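Local coordinates for putative cytoplasmic protein (Salmonella typhimurium LT2, PDB 2Q02) that is of unknown function but binds zinc in a xylose isomerase-like TIM barrel and may act as an isomerase, at residues A[210-213]-A[214-217]; A[232-235]-A[236-240]. All blocks are in the same frame, centred on the assembly; numbering follows the deposited sequence.

Contact 1. Residues A[210-213]-A[214-217]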
loop_
_atom_site.group_PDB
_atom_site.type_symbol
_atom_site.label_atom_id
_atom_site.label_comp_id
_atom_site.label_asym_id
_atom_site.label_seq_id
_atom_site.Cartn_x
_atom_site.Cartn_y
_atom_site.Cartn_z
ATOM N N LEU A 210 -12.708 13.686 -3.458
ATOM C CA LEU A 210 -12.544 12.227 -3.566
ATOM C C LEU A 210 -12.103 11.630 -2.235
ATOM O O LEU A 210 -11.360 12.266 -1.489
ATOM C CB LEU A 210 -11.524 11.869 -4.650
ATOM C CG LEU A 210 -11.965 12.014 -6.108
ATOM C CD1 LEU A 210 -10.785 11.850 -7.024
ATOM C CD2 LEU A 210 -13.058 11.001 -6.462
ATOM N N ALA A 211 -12.601 10.428 -1.943
ATOM C CA ALA A 211 -12.241 9.650 -0.741
ATOM C C ALA A 211 -12.021 8.179 -1.121
ATOM O O ALA A 211 -12.310 7.775 -2.245
ATOM C CB ALA A 211 -13.324 9.766 0.335
ATOM N N ASP A 212 -11.503 7.394 -0.184
ATOM C CA ASP A 212 -11.216 5.975 -0.415
ATOM C C ASP A 212 -12.428 5.158 -0.885
ATOM O O ASP A 212 -12.260 4.189 -1.632
ATOM C CB ASP A 212 -10.618 5.331 0.835
ATOM C CG ASP A 212 -9.218 5.838 1.142
ATOM O OD1 ASP A 212 -8.525 6.305 0.228
ATOM O OD2 ASP A 212 -8.803 5.779 2.309
ATOM N N GLU A 213 -13.630 5.557 -0.482
ATOM C CA GLU A 213 -14.867 4.873 -0.905
ATOM C C GLU A 213 -15.076 4.802 -2.449
ATOM O O GLU A 213 -15.819 3.956 -2.932
ATOM C CB GLU A 213 -16.078 5.540 -0.212
ATOM C CG GLU A 213 -17.462 5.188 -0.741
ATOM C CD GLU A 213 -17.763 3.695 -0.746
ATOM O OE1 GLU A 213 -17.142 2.979 0.066
ATOM O OE2 GLU A 213 -18.627 3.247 -1.555
ATOM N N GLN A 214 -14.432 5.698 -3.200
ATOM C CA GLN A 214 -14.533 5.716 -4.667
ATOM C C GLN A 214 -13.500 4.811 -5.334
ATOM O O GLN A 214 -13.501 4.661 -6.551
ATOM C CB GLN A 214 -14.349 7.138 -5.207
ATOM C CG GLN A 214 -15.533 8.078 -4.996
ATOM C CD GLN A 214 -15.621 8.627 -3.577
ATOM O OE1 GLN A 214 -14.721 9.305 -3.098
ATOM N NE2 GLN A 214 -16.709 8.330 -2.908
ATOM N N ARG A 215 -12.617 4.213 -4.547
ATOM C CA ARG A 215 -11.501 3.482 -5.108
ATOM C C ARG A 215 -11.921 2.060 -5.421
ATOM O O ARG A 215 -12.153 1.247 -4.514
ATOM C CB ARG A 215 -10.288 3.508 -4.172
ATOM C CG ARG A 215 -9.632 4.873 -4.068
ATOM C CD ARG A 215 -8.642 4.913 -2.967
ATOM N NE ARG A 215 -7.520 4.037 -3.238
ATOM C CZ ARG A 215 -6.461 3.896 -2.440
ATOM N NH1 ARG A 215 -6.362 4.586 -1.296
ATOM N NH2 ARG A 215 -5.494 3.054 -2.788
ATOM N N ILE A 216 -12.016 1.783 -6.718
ATOM C CA ILE A 216 -12.355 0.454 -7.223
ATOM C C ILE A 216 -11.143 -0.134 -7.984
ATOM O O ILE A 216 -10.013 0.036 -7.560
ATOM C CB ILE A 216 -13.668 0.493 -8.045
ATOM C CG1 ILE A 216 -13.553 1.385 -9.299
ATOM C CG2 ILE A 216 -14.775 0.995 -7.160
ATOM C CD1 ILE A 216 -14.857 1.491 -10.092
HETATM N N MSE A 217 -11.370 -0.849 -9.071
HETATM C CA MSE A 217 -10.284 -1.419 -9.841
HETATM C C MSE A 217 -10.120 -0.688 -11.189
HETATM O O MSE A 217 -10.809 0.311 -11.461
HETATM C CB MSE A 217 -10.500 -2.932 -9.962
HETATM C CG MSE A 217 -10.274 -3.645 -8.622
HETATM SE SE MSE A 217 -8.322 -3.830 -8.164
HETATM C CE MSE A 217 -7.952 -5.312 -9.356
#
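D212 and R215 form a salt bridge along one side of a short turn, with D212 OD1 3.2 Å from R215 NH1. The two side chains run side by side in the same direction, both with CG anti to the carbonyl carbon (chi1 near -70°), which brings carboxylate and guanidinium together. OD1 sits at the edge of the guanidinium, in its plane, whereas NH1 meets the carboxylate from above its plane; the two planes are inclined by 66°. The bond is nonetheless fairly straight at the hydrogen.

A second polar link starts from Q214, whose amide oxygen reaches back to the chain: OE1 accepts from A211 N at 2.7 Å, the donor lying nearly along the C=O axis. The reverse bond, Q214 N to A211 O at 3.1 Å, closes a ring between the two residues. R215 N donates to D212 O at 2.9 Å, completing the tight 3-10 turn.

The turn lies in the long loop after strand 193-198, at the end of the TIM barrel where the zinc ion sits. R215 NH2 is hydrogen-bonded to D170 and E245, both zinc ligands, and NE to S199, placing the arginine in the second shell of the metal; D212 may help fix its rotation. D212 OD2 and, weakly, R215 NH1 also bond an unidentified ligand, consistent with the pair lining a pocket.

The R215 methylenes run past D212, with CD 3.5 Å from D212 OD1. A bend at chi2 (78°) turns the Q214 amide back toward A211. The CG of Q214 lies 4.1 Å from L210 CD2. E213 crosses Q214 at about a right angle, and its carboxylate is bonded to S249 N.

Contact 2. Residues A[232-235]-A[236-240]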
loop_
_atom_site.group_PDB
_atom_site.type_symbol
_atom_site.label_atom_id
_atom_site.label_comp_id
_atom_site.label_asym_id
_atom_site.label_seq_id
_atom_site.Cartn_x
_atom_site.Cartn_y
_atom_site.Cartn_z
ATOM N N ARG A 232 5.067 5.612 -16.775
ATOM C CA ARG A 232 6.150 6.501 -16.415
ATOM C C ARG A 232 7.171 5.800 -15.512
ATOM O O ARG A 232 8.393 5.895 -15.745
ATOM C CB ARG A 232 5.598 7.735 -15.724
ATOM C CG ARG A 232 6.688 8.687 -15.291
ATOM C CD ARG A 232 6.120 10.028 -14.904
ATOM N NE ARG A 232 5.125 9.963 -13.814
ATOM C CZ ARG A 232 4.363 11.000 -13.466
ATOM N NH1 ARG A 232 4.495 12.159 -14.125
ATOM N NH2 ARG A 232 3.473 10.892 -12.480
ATOM N N LEU A 233 6.663 5.114 -14.486
ATOM C CA LEU A 233 7.502 4.365 -13.556
ATOM C C LEU A 233 8.350 3.360 -14.307
ATOM O O LEU A 233 9.561 3.242 -14.059
ATOM C CB LEU A 233 6.653 3.664 -12.488
ATOM C CG LEU A 233 6.036 4.594 -11.428
ATOM C CD1 LEU A 233 5.024 3.888 -10.525
ATOM C CD2 LEU A 233 7.118 5.220 -10.591
ATOM N N GLU A 234 7.717 2.655 -15.243
ATOM C CA GLU A 234 8.431 1.706 -16.091
ATOM C C GLU A 234 9.524 2.374 -16.928
ATOM O O GLU A 234 10.634 1.837 -17.059
ATOM C CB GLU A 234 7.468 0.953 -17.016
ATOM C CG GLU A 234 6.613 -0.107 -16.329
ATOM C CD GLU A 234 7.411 -1.021 -15.413
ATOM O OE1 GLU A 234 8.142 -1.910 -15.917
ATOM O OE2 GLU A 234 7.284 -0.843 -14.184
ATOM N N ASN A 235 9.201 3.538 -17.490
ATOM C CA ASN A 235 10.148 4.267 -18.321
ATOM C C ASN A 235 11.298 4.843 -17.496
ATOM O O ASN A 235 12.438 4.885 -17.976
ATOM C CB ASN A 235 9.433 5.346 -19.131
ATOM C CG ASN A 235 8.572 4.753 -20.245
ATOM O OD1 ASN A 235 8.998 3.852 -20.968
ATOM N ND2 ASN A 235 7.358 5.251 -20.377
HETATM N N MSE A 236 11.010 5.234 -16.248
HETATM C CA MSE A 236 12.035 5.750 -15.332
HETATM C C MSE A 236 12.787 4.644 -14.570
HETATM O O MSE A 236 13.658 4.938 -13.742
HETATM C CB MSE A 236 11.416 6.720 -14.347
HETATM C CG MSE A 236 10.828 8.004 -14.940
HETATM SE SE MSE A 236 9.819 8.928 -13.479
HETATM C CE MSE A 236 11.280 9.209 -12.217
ATOM N N GLY A 237 12.443 3.386 -14.850
ATOM C CA GLY A 237 13.247 2.232 -14.441
ATOM C C GLY A 237 12.735 1.441 -13.250
ATOM O O GLY A 237 13.467 0.639 -12.698
ATOM N N TYR A 238 11.482 1.643 -12.849
ATOM C CA TYR A 238 10.930 0.904 -11.701
ATOM C C TYR A 238 10.757 -0.572 -12.037
ATOM O O TYR A 238 10.050 -0.895 -12.991
ATOM C CB TYR A 238 9.572 1.479 -11.280
ATOM C CG TYR A 238 8.946 0.820 -10.063
ATOM C CD1 TYR A 238 9.475 1.010 -8.794
ATOM C CD2 TYR A 238 7.797 0.048 -10.175
ATOM C CE1 TYR A 238 8.876 0.429 -7.649
ATOM C CE2 TYR A 238 7.188 -0.532 -9.045
ATOM C CZ TYR A 238 7.733 -0.344 -7.789
ATOM O OH TYR A 238 7.153 -0.929 -6.683
ATOM N N ARG A 239 11.373 -1.443 -11.232
ATOM C CA ARG A 239 11.230 -2.898 -11.345
ATOM C C ARG A 239 10.577 -3.514 -10.109
ATOM O O ARG A 239 10.689 -4.721 -9.897
ATOM C CB ARG A 239 12.613 -3.545 -11.530
ATOM C CG ARG A 239 13.314 -3.159 -12.811
ATOM C CD ARG A 239 12.641 -3.807 -14.028
ATOM N NE ARG A 239 12.974 -3.087 -15.257
ATOM C CZ ARG A 239 12.221 -2.146 -15.837
ATOM N NH1 ARG A 239 11.044 -1.790 -15.329
ATOM N NH2 ARG A 239 12.650 -1.561 -16.958
ATOM N N GLY A 240 9.898 -2.693 -9.303
ATOM C CA GLY A 240 9.332 -3.137 -8.035
ATOM C C GLY A 240 7.925 -3.667 -8.178
ATOM O O GLY A 240 7.470 -3.921 -9.265
#
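E234 reaches from the last turn of helix 226-235 to R239. Its CB leaves the helix away from the following residues, and a bend at chi2 (-47°) swings the rest of the chain back over them. CD comes within 3.6 Å of Y238 O, and the carboxylate then divides its work. OE1 forms a salt bridge with R239 NH1 at 3.0 Å, the two side chains meeting at a slant with their planes 38° apart. OE2 lies at the edge of the Y238 ring, 4.1 Å from CD2, and close to Y238 O, another acceptor; R8, in a salt bridge, and the Y242 hydroxyl bind OE2 and probably offset that repulsion.

On another side of the turn, selenomethionine M236 lies alongside R232, its SE 3.6 Å from R232 CG, while R232 NH1 pairs with E181. L233 CB packs on Y238 CB at 3.8 Å, and both side chains extend onto strand 193-198. G240 N stands over the centre of the Y238 ring, 3.3 Å above its plane.

M236 N makes the last regular helical bond, to R232 O; beyond it Y238 N bonds to L233 O at 2.8 Å and G237 N, weakly, to E234 O at 3.2 Å. With G237 at positive phi, these two bonds form a Schellman motif, here turning the chain from a barrel helix toward strand 242-244.

How the contacts relate
Following strand 193-198, the chain first makes contact 1, a turn within the long loop that precedes helix 226-235. It then runs through that helix and closes contact 2 at the helix C-terminus, before strand 242-244. The two are in series, neither nested nor crossed, and do not touch: their centres are 25 Å apart and their nearest atoms about 13 Å. They lie in the two connections of one beta-alpha-beta unit of the barrel, contact 1 between its first strand and the helix, contact 2 between helix and second strand. Contact 1 ties the loop to the zinc site, whereas contact 2 joins helix to strand, with its Y238 side chain about 12 Å from zinc.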